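Local coordinates for protein annexin A8 (Homo sapiens, PDB 1W3W) that binds calcium and, in a calcium-dependent manner, phospholipids, and acts as an indirect inhibitor of the thromboplastin-specific complex in blood coagulation, at residues Ala27-Tyr31 with Ala65-Lys69; Glu98-Leu102 with Ile119-Arg123; Val174-Ala179 with Thr211-Val216; His255-Ala259 with Asp287-Ile291. All blocks are in the same frame, centred on the assembly; numbering follows the deposited sequence.

Each contact belongs to a different one of the four annexin repeats and joins the repeat's first helix, or its start, to a later helix of the same repeat; in interactions 1, 3 and 4 that is the third helix, in interaction 2 the second. Interactions 2 and 4, centres 16 Å apart, touch near the centre of the molecule: Ser-122 OG lies 3.6 Å and Arg-123 NH1 3.9 Å from Phe-258 CZ. Interactions 1 and 3 lie on opposite sides of the chain's centre, centres 55 Å apart. The calcium ion is held by Met-266, Gly-268, Gly-270 and Asp-310; in interaction 4 the Ile-291 side chain is about 9 Å from that of Met-266.

Interaction 1: Ala27-Tyr31 with Ala65-Lys69; sequences AETLY and AQFGK
Residues 27-31 are helical throughout, with Tyr-31 N hydrogen-bonded to Ala-27 O at 3.0 Å, whereas 65-67 are the last residues of helix 53-67. Gly-68, at phi 76°, is the first residue to leave helical geometry. The backbones stay well apart, CA to CA 7.8 Å for Tyr-31 and Phe-67 and 8.3 Å for Ala-27 and Gln-66, so side chains bridge the gap. Tyr-31 (chi1 t, chi2 78°) and Phe-67 (chi1 m, chi2 -60°) bring their rings into an offset stack, centroids 3.9 Å apart and planes at 9°; Tyr-31 CD1 reaches Phe-67 CG at 3.4 Å. Tyr-31 CB sits 3.8 Å from the Phe-67 centroid, 21° off its normal, a CH-pi contact. Glu-28 CA approaches Phe-67 CZ at 4.1 Å. Gln-66 (m, t, 71°) places NE2 3.8 Å from Ala-27 CB while hydrogen-bonding to Ser-62 OG. Phe-63 meets Phe-67 edge-to-face. This surface aromatic cluster joins the first and third helices of an annexin repeat's five-helix bundle.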
loop_
_atom_site.group_PDB
_atom_site.type_symbol
_atom_site.label_atom_id
_atom_site.label_comp_id
_atom_site.label_asym_id
_atom_site.label_seq_id
_atom_site.Cartn_x
_atom_site.Cartn_y
_atom_site.Cartn_z
ATOM N N ALA A 27 -3.677 -27.705 6.084
ATOM C CA ALA A 27 -2.294 -27.860 6.534
ATOM C C ALA A 27 -1.716 -29.142 5.967
ATOM O O ALA A 27 -0.592 -29.168 5.496
ATOM C CB ALA A 27 -2.220 -27.866 8.066
ATOM N N GLU A 28 -2.501 -30.214 5.995
ATOM C CA GLU A 28 -2.072 -31.486 5.423
ATOM C C GLU A 28 -1.868 -31.425 3.913
ATOM O O GLU A 28 -0.929 -32.015 3.393
ATOM C CB GLU A 28 -3.064 -32.601 5.763
ATOM C CG GLU A 28 -2.464 -33.986 5.593
ATOM C CD GLU A 28 -3.470 -35.083 5.849
ATOM O OE1 GLU A 28 -4.520 -35.078 5.185
ATOM O OE2 GLU A 28 -3.206 -35.941 6.717
ATOM N N THR A 29 -2.724 -30.700 3.204
ATOM C CA THR A 29 -2.519 -30.514 1.785
ATOM C C THR A 29 -1.182 -29.833 1.503
ATOM O O THR A 29 -0.459 -30.241 0.611
ATOM C CB THR A 29 -3.651 -29.679 1.198
ATOM O OG1 THR A 29 -4.876 -30.391 1.329
ATOM C CG2 THR A 29 -3.480 -29.519 -0.301
ATOM N N LEU A 30 -0.857 -28.792 2.261
ATOM C CA LEU A 30 0.401 -28.083 2.054
ATOM C C LEU A 30 1.610 -28.974 2.380
ATOM O O LEU A 30 2.601 -28.966 1.661
ATOM C CB LEU A 30 0.449 -26.816 2.888
ATOM C CG LEU A 30 -0.575 -25.747 2.548
ATOM C CD1 LEU A 30 -0.486 -24.599 3.529
ATOM C CD2 LEU A 30 -0.382 -25.269 1.126
ATOM N N TYR A 31 1.499 -29.751 3.450
ATOM C CA TYR A 31 2.526 -30.708 3.826
ATOM C C TYR A 31 2.828 -31.681 2.679
ATOM O O TYR A 31 3.970 -31.831 2.263
ATOM C CB TYR A 31 2.084 -31.455 5.081
ATOM C CG TYR A 31 3.047 -32.525 5.562
ATOM C CD1 TYR A 31 4.207 -32.186 6.258
ATOM C CD2 TYR A 31 2.785 -33.874 5.333
ATOM C CE1 TYR A 31 5.088 -33.172 6.722
ATOM C CE2 TYR A 31 3.662 -34.868 5.785
ATOM C CZ TYR A 31 4.807 -34.508 6.479
ATOM O OH TYR A 31 5.673 -35.489 6.926
ATOM N N ALA A 65 1.826 -27.397 14.647
ATOM C CA ALA A 65 1.434 -28.377 15.647
ATOM C C ALA A 65 1.557 -29.808 15.118
ATOM O O ALA A 65 2.043 -30.693 15.833
ATOM C CB ALA A 65 0.002 -28.107 16.123
ATOM N N GLN A 66 1.137 -30.024 13.868
ATOM C CA GLN A 66 1.112 -31.363 13.255
ATOM C C GLN A 66 2.475 -31.833 12.734
ATOM O O GLN A 66 2.798 -33.009 12.829
ATOM C CB GLN A 66 0.141 -31.402 12.073
ATOM C CG GLN A 66 -1.342 -31.316 12.414
ATOM C CD GLN A 66 -2.203 -31.588 11.190
ATOM O OE1 GLN A 66 -2.269 -32.722 10.734
ATOM N NE2 GLN A 66 -2.825 -30.544 10.632
ATOM N N PHE A 67 3.257 -30.918 12.172
ATOM C CA PHE A 67 4.445 -31.287 11.398
ATOM C C PHE A 67 5.743 -30.698 11.945
ATOM O O PHE A 67 6.807 -30.999 11.440
ATOM C CB PHE A 67 4.237 -30.920 9.919
ATOM C CG PHE A 67 2.954 -31.481 9.346
ATOM C CD1 PHE A 67 2.743 -32.857 9.324
ATOM C CD2 PHE A 67 1.945 -30.638 8.882
ATOM C CE1 PHE A 67 1.568 -33.387 8.833
ATOM C CE2 PHE A 67 0.761 -31.158 8.393
ATOM C CZ PHE A 67 0.568 -32.534 8.367
ATOM N N GLY A 68 5.647 -29.859 12.967
ATOM C CA GLY A 68 6.805 -29.392 13.711
ATOM C C GLY A 68 7.677 -28.330 13.078
ATOM O O GLY A 68 8.728 -28.006 13.629
ATOM N N LYS A 69 7.273 -27.790 11.929
ATOM C CA LYS A 69 8.027 -26.725 11.261
ATOM C C LYS A 69 7.108 -25.525 11.045
ATOM O O LYS A 69 5.903 -25.681 10.899
ATOM C CB LYS A 69 8.557 -27.214 9.907
ATOM C CG LYS A 69 9.979 -27.807 9.903
ATOM C CD LYS A 69 9.967 -29.329 9.993
ATOM C CE LYS A 69 11.276 -29.955 9.476
ATOM N NZ LYS A 69 12.485 -29.167 9.889
#

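Interaction 2: Glu98-Leu102 with Ile119-Arg123; sequences EAKEL and ILASR
Two helical segments, 98-102 from helix 96-107 and 119-122 from the end of helix 113-122, face each other with Glu-98 CA 7.3 Å from Ile-119 CA; Arg-123 then leaves the helix at phi/psi -92/153. Its side chain (chi1 m, chi2 p, chi3 t) directs NH2 to Glu-98 OE1 at 2.9 Å, a salt bridge with an N-H...O angle of 168°. Water 1 closes a second path, donating to Glu-98 OE1 at 2.5 Å and accepting from Arg-123 NE at 3.2 Å, while Arg-123 NH1 donates to Ser-122 OG at 2.9 Å, a hydroxyl also hydrogen-bonded to Glu-118 O. All three guanidinium nitrogens therefore have acceptors. Glu-98 OE2 accepts a hydrogen bond from Tyr-95 N, and Glu-101 OE2 forms a salt bridge with Arg-278 NH1. Beside the charges, Ile-119 (m, t) sets CD1 4.0 Å from both Glu-98 O and Leu-102 CG, and Leu-102 CD2 meets Leu-120 CD1 at 4.0 Å. This buried ion pair with its flanking aliphatic contacts joins the first two helices of the second annexin repeat.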
loop_
_atom_site.group_PDB
_atom_site.type_symbol
_atom_site.label_atom_id
_atom_site.label_comp_id
_atom_site.label_asym_id
_atom_site.label_seq_id
_atom_site.Cartn_x
_atom_site.Cartn_y
_atom_site.Cartn_z
ATOM N N GLU A 98 2.770 -4.584 6.235
ATOM C CA GLU A 98 3.237 -3.237 5.898
ATOM C C GLU A 98 4.519 -2.864 6.655
ATOM O O GLU A 98 5.418 -2.240 6.095
ATOM C CB GLU A 98 2.139 -2.192 6.148
ATOM C CG GLU A 98 1.028 -2.220 5.112
ATOM C CD GLU A 98 -0.137 -3.111 5.504
ATOM O OE1 GLU A 98 -1.227 -2.899 4.955
ATOM O OE2 GLU A 98 0.014 -4.016 6.352
ATOM N N ALA A 99 4.597 -3.255 7.924
ATOM C CA ALA A 99 5.813 -3.060 8.714
ATOM C C ALA A 99 7.020 -3.748 8.073
ATOM O O ALA A 99 8.110 -3.175 8.042
ATOM C CB ALA A 99 5.616 -3.554 10.116
ATOM N N LYS A 100 6.829 -4.958 7.564
ATOM C CA LYS A 100 7.889 -5.672 6.867
ATOM C C LYS A 100 8.293 -4.943 5.587
ATOM O O LYS A 100 9.480 -4.773 5.324
ATOM C CB LYS A 100 7.473 -7.105 6.544
ATOM C CG LYS A 100 8.542 -7.932 5.779
ATOM C CD LYS A 100 7.965 -8.548 4.511
ATOM C CE LYS A 100 8.863 -9.663 3.944
ATOM N NZ LYS A 100 10.242 -9.182 3.657
ATOM N N GLU A 101 7.310 -4.504 4.799
ATOM C CA GLU A 101 7.590 -3.750 3.585
ATOM C C GLU A 101 8.369 -2.457 3.872
ATOM O O GLU A 101 9.286 -2.110 3.133
ATOM C CB GLU A 101 6.293 -3.437 2.835
ATOM C CG GLU A 101 5.657 -4.663 2.214
ATOM C CD GLU A 101 6.461 -5.216 1.054
ATOM O OE1 GLU A 101 6.805 -6.407 1.096
ATOM O OE2 GLU A 101 6.743 -4.469 0.100
ATOM N N LEU A 102 7.998 -1.751 4.930
ATOM C CA LEU A 102 8.670 -0.501 5.286
ATOM C C LEU A 102 10.125 -0.767 5.729
ATOM O O LEU A 102 11.048 -0.045 5.345
ATOM C CB LEU A 102 7.907 0.227 6.398
ATOM C CG LEU A 102 6.563 0.846 5.999
ATOM C CD1 LEU A 102 5.738 1.203 7.228
ATOM C CD2 LEU A 102 6.755 2.075 5.116
ATOM N N ILE A 119 2.573 3.723 1.509
ATOM C CA ILE A 119 1.974 3.195 2.719
ATOM C C ILE A 119 1.550 4.319 3.664
ATOM O O ILE A 119 0.410 4.322 4.160
ATOM C CB ILE A 119 2.901 2.199 3.413
ATOM C CG1 ILE A 119 3.100 0.986 2.505
ATOM C CG2 ILE A 119 2.290 1.759 4.730
ATOM C CD1 ILE A 119 4.076 -0.023 3.037
ATOM N N LEU A 120 2.434 5.286 3.894
ATOM C CA LEU A 120 2.123 6.347 4.855
ATOM C C LEU A 120 0.964 7.251 4.395
ATOM O O LEU A 120 0.180 7.729 5.216
ATOM C CB LEU A 120 3.368 7.178 5.199
ATOM C CG LEU A 120 4.188 6.651 6.389
ATOM C CD1 LEU A 120 4.541 5.189 6.244
ATOM C CD2 LEU A 120 5.451 7.475 6.620
ATOM N N ALA A 121 0.846 7.476 3.094
ATOM C CA ALA A 121 -0.209 8.339 2.569
ATOM C C ALA A 121 -1.560 7.645 2.417
ATOM O O ALA A 121 -2.610 8.298 2.503
ATOM C CB ALA A 121 0.224 8.942 1.260
ATOM N N SER A 122 -1.566 6.339 2.198
ATOM C CA SER A 122 -2.811 5.653 1.842
ATOM C C SER A 122 -3.464 4.958 3.033
ATOM O O SER A 122 -4.602 4.526 2.946
ATOM C CB SER A 122 -2.570 4.658 0.710
ATOM O OG SER A 122 -1.715 3.613 1.138
ATOM N N ARG A 123 -2.747 4.839 4.148
ATOM C CA ARG A 123 -3.319 4.245 5.332
ATOM C C ARG A 123 -3.950 5.325 6.215
ATOM O O ARG A 123 -3.543 6.484 6.181
ATOM C CB ARG A 123 -2.269 3.468 6.118
ATOM C CG ARG A 123 -2.096 2.034 5.707
ATOM C CD ARG A 123 -2.112 1.788 4.237
ATOM N NE ARG A 123 -1.817 0.396 3.914
ATOM C CZ ARG A 123 -1.470 -0.026 2.710
ATOM N NH1 ARG A 123 -1.374 0.825 1.705
ATOM N NH2 ARG A 123 -1.200 -1.309 2.517
HETATM O O HOH W 1 -2.952 -1.585 6.155
#

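Interaction 3: Val174-Ala179 with Thr211-Val216; sequences VDPALA and THLLRV
The extended residues Val-174 and Asp-175 lead into helix 176-191, while 211-216 are helical throughout. The backbones come close at two points: the CA atoms of Val-174 and His-212 are 5.4 Å apart, those of Ala-179 and Val-216 5.1 Å. Asp-175 (chi1 t) is the N-cap, its OD1 accepting weak hydrogen bonds from Ala-177 N at 3.1 Å and Leu-178 N at 3.3 Å; Ala-179 N hydrogen-bonds to Asp-175 O at 3.0 Å. No direct hydrogen bond crosses between the segments. Val-174 (t) sets CG2 3.7 Å from Thr-211 CG2 and CG1 3.9 Å from His-212 ND1. The His-212 ring (chi1 t, chi2 108°) has Ala-179 CB over one face, and its CE1 is 3.7 Å from both Leu-178 CD2 and Ala-179 N. Arg-215 (t, p, t) lies along the helix start, with CG 3.8 Å from Ala-179 CB and NH2 4.0 Å from Pro-176 CB. Val-216 CG2 comes 3.7 Å from Ala-179 O. Water 2 links Asp-175 N, at 3.0 Å, to His-212 ND1, at 2.7 Å; NE2 is hydrogen-bonded to Asp-182 OD1. The start of this annexin repeat's first helix, with the residues leading into it, thus meets the third helix largely by van der Waals contact plus one water bridge, and both His-212 nitrogens are satisfied, by water and carboxylate.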
loop_
_atom_site.group_PDB
_atom_site.type_symbol
_atom_site.label_atom_id
_atom_site.label_comp_id
_atom_site.label_asym_id
_atom_site.label_seq_id
_atom_site.Cartn_x
_atom_site.Cartn_y
_atom_site.Cartn_z
ATOM N N VAL A 174 -16.964 21.010 8.120
ATOM C CA VAL A 174 -15.760 21.722 7.762
ATOM C C VAL A 174 -15.945 23.169 8.212
ATOM O O VAL A 174 -17.008 23.755 8.055
ATOM C CB VAL A 174 -15.547 21.644 6.240
ATOM C CG1 VAL A 174 -14.295 22.406 5.810
ATOM C CG2 VAL A 174 -15.464 20.195 5.818
ATOM N N ASP A 175 -14.899 23.739 8.771
ATOM C CA ASP A 175 -14.878 25.146 9.115
ATOM C C ASP A 175 -14.621 25.954 7.837
ATOM O O ASP A 175 -13.515 25.916 7.329
ATOM C CB ASP A 175 -13.749 25.359 10.130
ATOM C CG ASP A 175 -13.663 26.782 10.640
ATOM O OD1 ASP A 175 -14.121 27.726 9.954
ATOM O OD2 ASP A 175 -13.112 27.040 11.727
ATOM N N PRO A 176 -15.619 26.679 7.314
ATOM C CA PRO A 176 -15.454 27.363 6.033
ATOM C C PRO A 176 -14.422 28.487 6.067
ATOM O O PRO A 176 -13.779 28.725 5.036
ATOM C CB PRO A 176 -16.857 27.915 5.735
ATOM C CG PRO A 176 -17.548 27.999 7.085
ATOM C CD PRO A 176 -16.953 26.920 7.896
ATOM N N ALA A 177 -14.279 29.176 7.200
ATOM C CA ALA A 177 -13.281 30.240 7.310
ATOM C C ALA A 177 -11.865 29.679 7.241
ATOM O O ALA A 177 -10.984 30.262 6.614
ATOM C CB ALA A 177 -13.469 31.029 8.610
ATOM N N LEU A 178 -11.650 28.545 7.893
ATOM C CA LEU A 178 -10.328 27.951 7.933
ATOM C C LEU A 178 -9.991 27.321 6.580
ATOM O O LEU A 178 -8.853 27.386 6.139
ATOM C CB LEU A 178 -10.235 26.928 9.067
ATOM C CG LEU A 178 -8.889 26.224 9.251
ATOM C CD1 LEU A 178 -7.848 27.180 9.785
ATOM C CD2 LEU A 178 -9.050 25.041 10.203
ATOM N N ALA A 179 -10.991 26.754 5.913
ATOM C CA ALA A 179 -10.794 26.168 4.589
ATOM C C ALA A 179 -10.355 27.239 3.603
ATOM O O ALA A 179 -9.442 27.019 2.812
ATOM C CB ALA A 179 -12.086 25.492 4.102
ATOM N N THR A 211 -11.929 15.459 4.556
ATOM C CA THR A 211 -13.124 16.228 4.242
ATOM C C THR A 211 -12.847 17.739 4.149
ATOM O O THR A 211 -13.371 18.445 3.277
ATOM C CB THR A 211 -14.184 15.944 5.329
ATOM O OG1 THR A 211 -14.451 14.527 5.372
ATOM C CG2 THR A 211 -15.510 16.574 4.970
ATOM N N HIS A 212 -12.029 18.222 5.070
ATOM C CA HIS A 212 -11.576 19.606 5.058
ATOM C C HIS A 212 -10.742 19.865 3.800
ATOM O O HIS A 212 -10.934 20.866 3.137
ATOM C CB HIS A 212 -10.756 19.894 6.315
ATOM C CG HIS A 212 -10.181 21.274 6.367
ATOM N ND1 HIS A 212 -10.655 22.243 7.224
ATOM C CD2 HIS A 212 -9.165 21.846 5.677
ATOM C CE1 HIS A 212 -9.948 23.348 7.068
ATOM N NE2 HIS A 212 -9.045 23.139 6.126
ATOM N N LEU A 213 -9.853 18.936 3.460
ATOM C CA LEU A 213 -8.949 19.120 2.321
ATOM C C LEU A 213 -9.710 19.174 1.018
ATOM O O LEU A 213 -9.359 19.951 0.138
ATOM C CB LEU A 213 -7.891 18.022 2.255
ATOM C CG LEU A 213 -6.713 18.157 3.223
ATOM C CD1 LEU A 213 -5.834 16.937 3.083
ATOM C CD2 LEU A 213 -5.918 19.414 2.991
ATOM N N LEU A 214 -10.779 18.387 0.896
ATOM C CA LEU A 214 -11.591 18.444 -0.326
ATOM C C LEU A 214 -12.171 19.824 -0.538
ATOM O O LEU A 214 -12.226 20.319 -1.674
ATOM C CB LEU A 214 -12.706 17.404 -0.305
ATOM C CG LEU A 214 -12.173 15.981 -0.518
ATOM C CD1 LEU A 214 -13.217 14.947 -0.122
ATOM C CD2 LEU A 214 -11.754 15.805 -1.954
ATOM N N ARG A 215 -12.616 20.448 0.549
ATOM C CA ARG A 215 -13.114 21.814 0.458
ATOM C C ARG A 215 -11.973 22.801 0.159
ATOM O O ARG A 215 -12.172 23.754 -0.572
ATOM C CB ARG A 215 -13.857 22.196 1.737
ATOM C CG ARG A 215 -14.445 23.595 1.727
ATOM C CD ARG A 215 -15.654 23.745 0.826
ATOM N NE ARG A 215 -16.526 24.807 1.325
ATOM C CZ ARG A 215 -17.460 24.660 2.272
ATOM N NH1 ARG A 215 -17.685 23.477 2.850
ATOM N NH2 ARG A 215 -18.182 25.712 2.638
ATOM N N VAL A 216 -10.797 22.582 0.738
ATOM C CA VAL A 216 -9.651 23.423 0.461
ATOM C C VAL A 216 -9.317 23.357 -1.037
ATOM O O VAL A 216 -9.041 24.385 -1.635
ATOM C CB VAL A 216 -8.416 23.048 1.315
ATOM C CG1 VAL A 216 -7.171 23.766 0.832
ATOM C CG2 VAL A 216 -8.651 23.365 2.785
HETATM O O HOH W 2 -12.441 22.064 9.216
#

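Interaction 4: His255-Ala259 with Asp287-Ile291; sequences HSYFA and DLNLI
In the fourth annexin repeat, the one that holds the calcium ion here, a histidine-carboxylate hydrogen bond ties the first helix to the start of the helix 288-299. Residues 255-259 are fully helical; Asp-287 (phi/psi -149/29) occupies the N-cap position without a side-chain capping bond, and 288-291 make the first turn, closed by Ile-291 N to Asp-287 O at 2.9 Å. The CA atoms are closest at Ala-259 and Ile-291, 5.3 Å apart. His-255 (chi1 m, -45°; chi2 -59°) donates from ND1 to Asp-287 OD2 at 2.6 Å and 152°, the carboxylate oxygen lying near the ring plane; Asp-287 (chi1 p) uses OD1 for a salt bridge to Arg-283. Over one face of the same imidazole, CD1 of Leu-290 (m, t) sits 3.8 Å from the centroid, 13° off the normal, a CH-pi contact. Ile-291 (m, t) packs on the 255-259 helix: CD1 is 3.6 Å from Phe-258 CB, CG1 3.9 Å from His-255 O and CG2 4.0 Å from Ala-259 CA. Around this contact, helix 273-283 packs on Phe-258 and Ile-291 through Arg-283, while helices 113-122 and 238-252 meet Tyr-257, the former also reaching Phe-258 through Ser-122.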
loop_
_atom_site.group_PDB
_atom_site.type_symbol
_atom_site.label_atom_id
_atom_site.label_comp_id
_atom_site.label_asym_id
_atom_site.label_seq_id
_atom_site.Cartn_x
_atom_site.Cartn_y
_atom_site.Cartn_z
ATOM N N HIS A 255 -9.527 4.265 -3.822
ATOM C CA HIS A 255 -9.634 3.088 -4.676
ATOM C C HIS A 255 -9.029 3.364 -6.046
ATOM O O HIS A 255 -8.343 2.525 -6.621
ATOM C CB HIS A 255 -11.104 2.661 -4.818
ATOM C CG HIS A 255 -11.853 2.653 -3.523
ATOM N ND1 HIS A 255 -11.473 1.871 -2.454
ATOM C CD2 HIS A 255 -12.935 3.356 -3.110
ATOM C CE1 HIS A 255 -12.299 2.077 -1.444
ATOM N NE2 HIS A 255 -13.196 2.975 -1.817
ATOM N N SER A 256 -9.286 4.556 -6.558
ATOM C CA SER A 256 -8.695 5.026 -7.806
ATOM C C SER A 256 -7.161 5.167 -7.701
ATOM O O SER A 256 -6.435 4.898 -8.675
ATOM C CB SER A 256 -9.354 6.352 -8.203
ATOM O OG SER A 256 -8.642 6.994 -9.232
ATOM N N TYR A 257 -6.667 5.562 -6.524
ATOM C CA TYR A 257 -5.223 5.649 -6.290
ATOM C C TYR A 257 -4.563 4.276 -6.478
ATOM O O TYR A 257 -3.533 4.143 -7.152
ATOM C CB TYR A 257 -4.900 6.200 -4.881
ATOM C CG TYR A 257 -3.446 5.973 -4.512
ATOM C CD1 TYR A 257 -2.434 6.661 -5.150
ATOM C CD2 TYR A 257 -3.084 5.028 -3.552
ATOM C CE1 TYR A 257 -1.106 6.413 -4.857
ATOM C CE2 TYR A 257 -1.765 4.787 -3.252
ATOM C CZ TYR A 257 -0.785 5.484 -3.890
ATOM O OH TYR A 257 0.530 5.244 -3.576
ATOM N N PHE A 258 -5.147 3.260 -5.858
ATOM C CA PHE A 258 -4.585 1.914 -5.933
ATOM C C PHE A 258 -4.637 1.359 -7.341
ATOM O O PHE A 258 -3.710 0.668 -7.746
ATOM C CB PHE A 258 -5.255 0.962 -4.933
ATOM C CG PHE A 258 -4.860 1.228 -3.513
ATOM C CD1 PHE A 258 -5.788 1.615 -2.582
ATOM C CD2 PHE A 258 -3.531 1.115 -3.119
ATOM C CE1 PHE A 258 -5.408 1.884 -1.262
ATOM C CE2 PHE A 258 -3.155 1.382 -1.823
ATOM C CZ PHE A 258 -4.103 1.769 -0.890
ATOM N N ALA A 259 -5.702 1.657 -8.086
ATOM C CA ALA A 259 -5.790 1.231 -9.487
ATOM C C ALA A 259 -4.618 1.802 -10.271
ATOM O O ALA A 259 -4.015 1.112 -11.077
ATOM C CB ALA A 259 -7.102 1.680 -10.126
ATOM N N ASP A 287 -10.784 -3.695 -0.626
ATOM C CA ASP A 287 -11.443 -3.037 -1.753
ATOM C C ASP A 287 -10.927 -3.449 -3.126
ATOM O O ASP A 287 -11.040 -2.688 -4.091
ATOM C CB ASP A 287 -11.349 -1.515 -1.590
ATOM C CG ASP A 287 -9.926 -1.012 -1.593
ATOM O OD1 ASP A 287 -8.966 -1.819 -1.489
ATOM O OD2 ASP A 287 -9.672 0.204 -1.688
ATOM N N LEU A 288 -10.427 -4.672 -3.239
ATOM C CA LEU A 288 -9.908 -5.133 -4.515
ATOM C C LEU A 288 -11.024 -5.155 -5.572
ATOM O O LEU A 288 -10.777 -4.858 -6.734
ATOM C CB LEU A 288 -9.218 -6.501 -4.368
ATOM C CG LEU A 288 -8.445 -7.009 -5.590
ATOM C CD1 LEU A 288 -7.288 -6.126 -5.942
ATOM C CD2 LEU A 288 -7.965 -8.426 -5.339
ATOM N N ASN A 289 -12.251 -5.464 -5.165
ATOM C CA ASN A 289 -13.403 -5.394 -6.093
ATOM C C ASN A 289 -13.609 -3.975 -6.704
ATOM O O ASN A 289 -13.830 -3.830 -7.906
ATOM C CB ASN A 289 -14.678 -5.889 -5.395
ATOM C CG ASN A 289 -15.077 -5.018 -4.179
ATOM O OD1 ASN A 289 -14.232 -4.611 -3.370
ATOM N ND2 ASN A 289 -16.376 -4.731 -4.061
ATOM N N LEU A 290 -13.490 -2.939 -5.877
ATOM C CA LEU A 290 -13.608 -1.558 -6.338
ATOM C C LEU A 290 -12.392 -1.124 -7.167
ATOM O O LEU A 290 -12.527 -0.377 -8.116
ATOM C CB LEU A 290 -13.822 -0.607 -5.149
ATOM C CG LEU A 290 -15.138 -0.765 -4.379
ATOM C CD1 LEU A 290 -15.080 -0.039 -3.053
ATOM C CD2 LEU A 290 -16.345 -0.235 -5.181
ATOM N N ILE A 291 -11.212 -1.616 -6.815
ATOM C CA ILE A 291 -10.009 -1.357 -7.569
ATOM C C ILE A 291 -10.177 -1.918 -8.998
ATOM O O ILE A 291 -9.860 -1.242 -9.974
ATOM C CB ILE A 291 -8.775 -1.955 -6.848
ATOM C CG1 ILE A 291 -8.506 -1.182 -5.539
ATOM C CG2 ILE A 291 -7.542 -1.891 -7.758
ATOM C CD1 ILE A 291 -7.467 -1.822 -4.596
#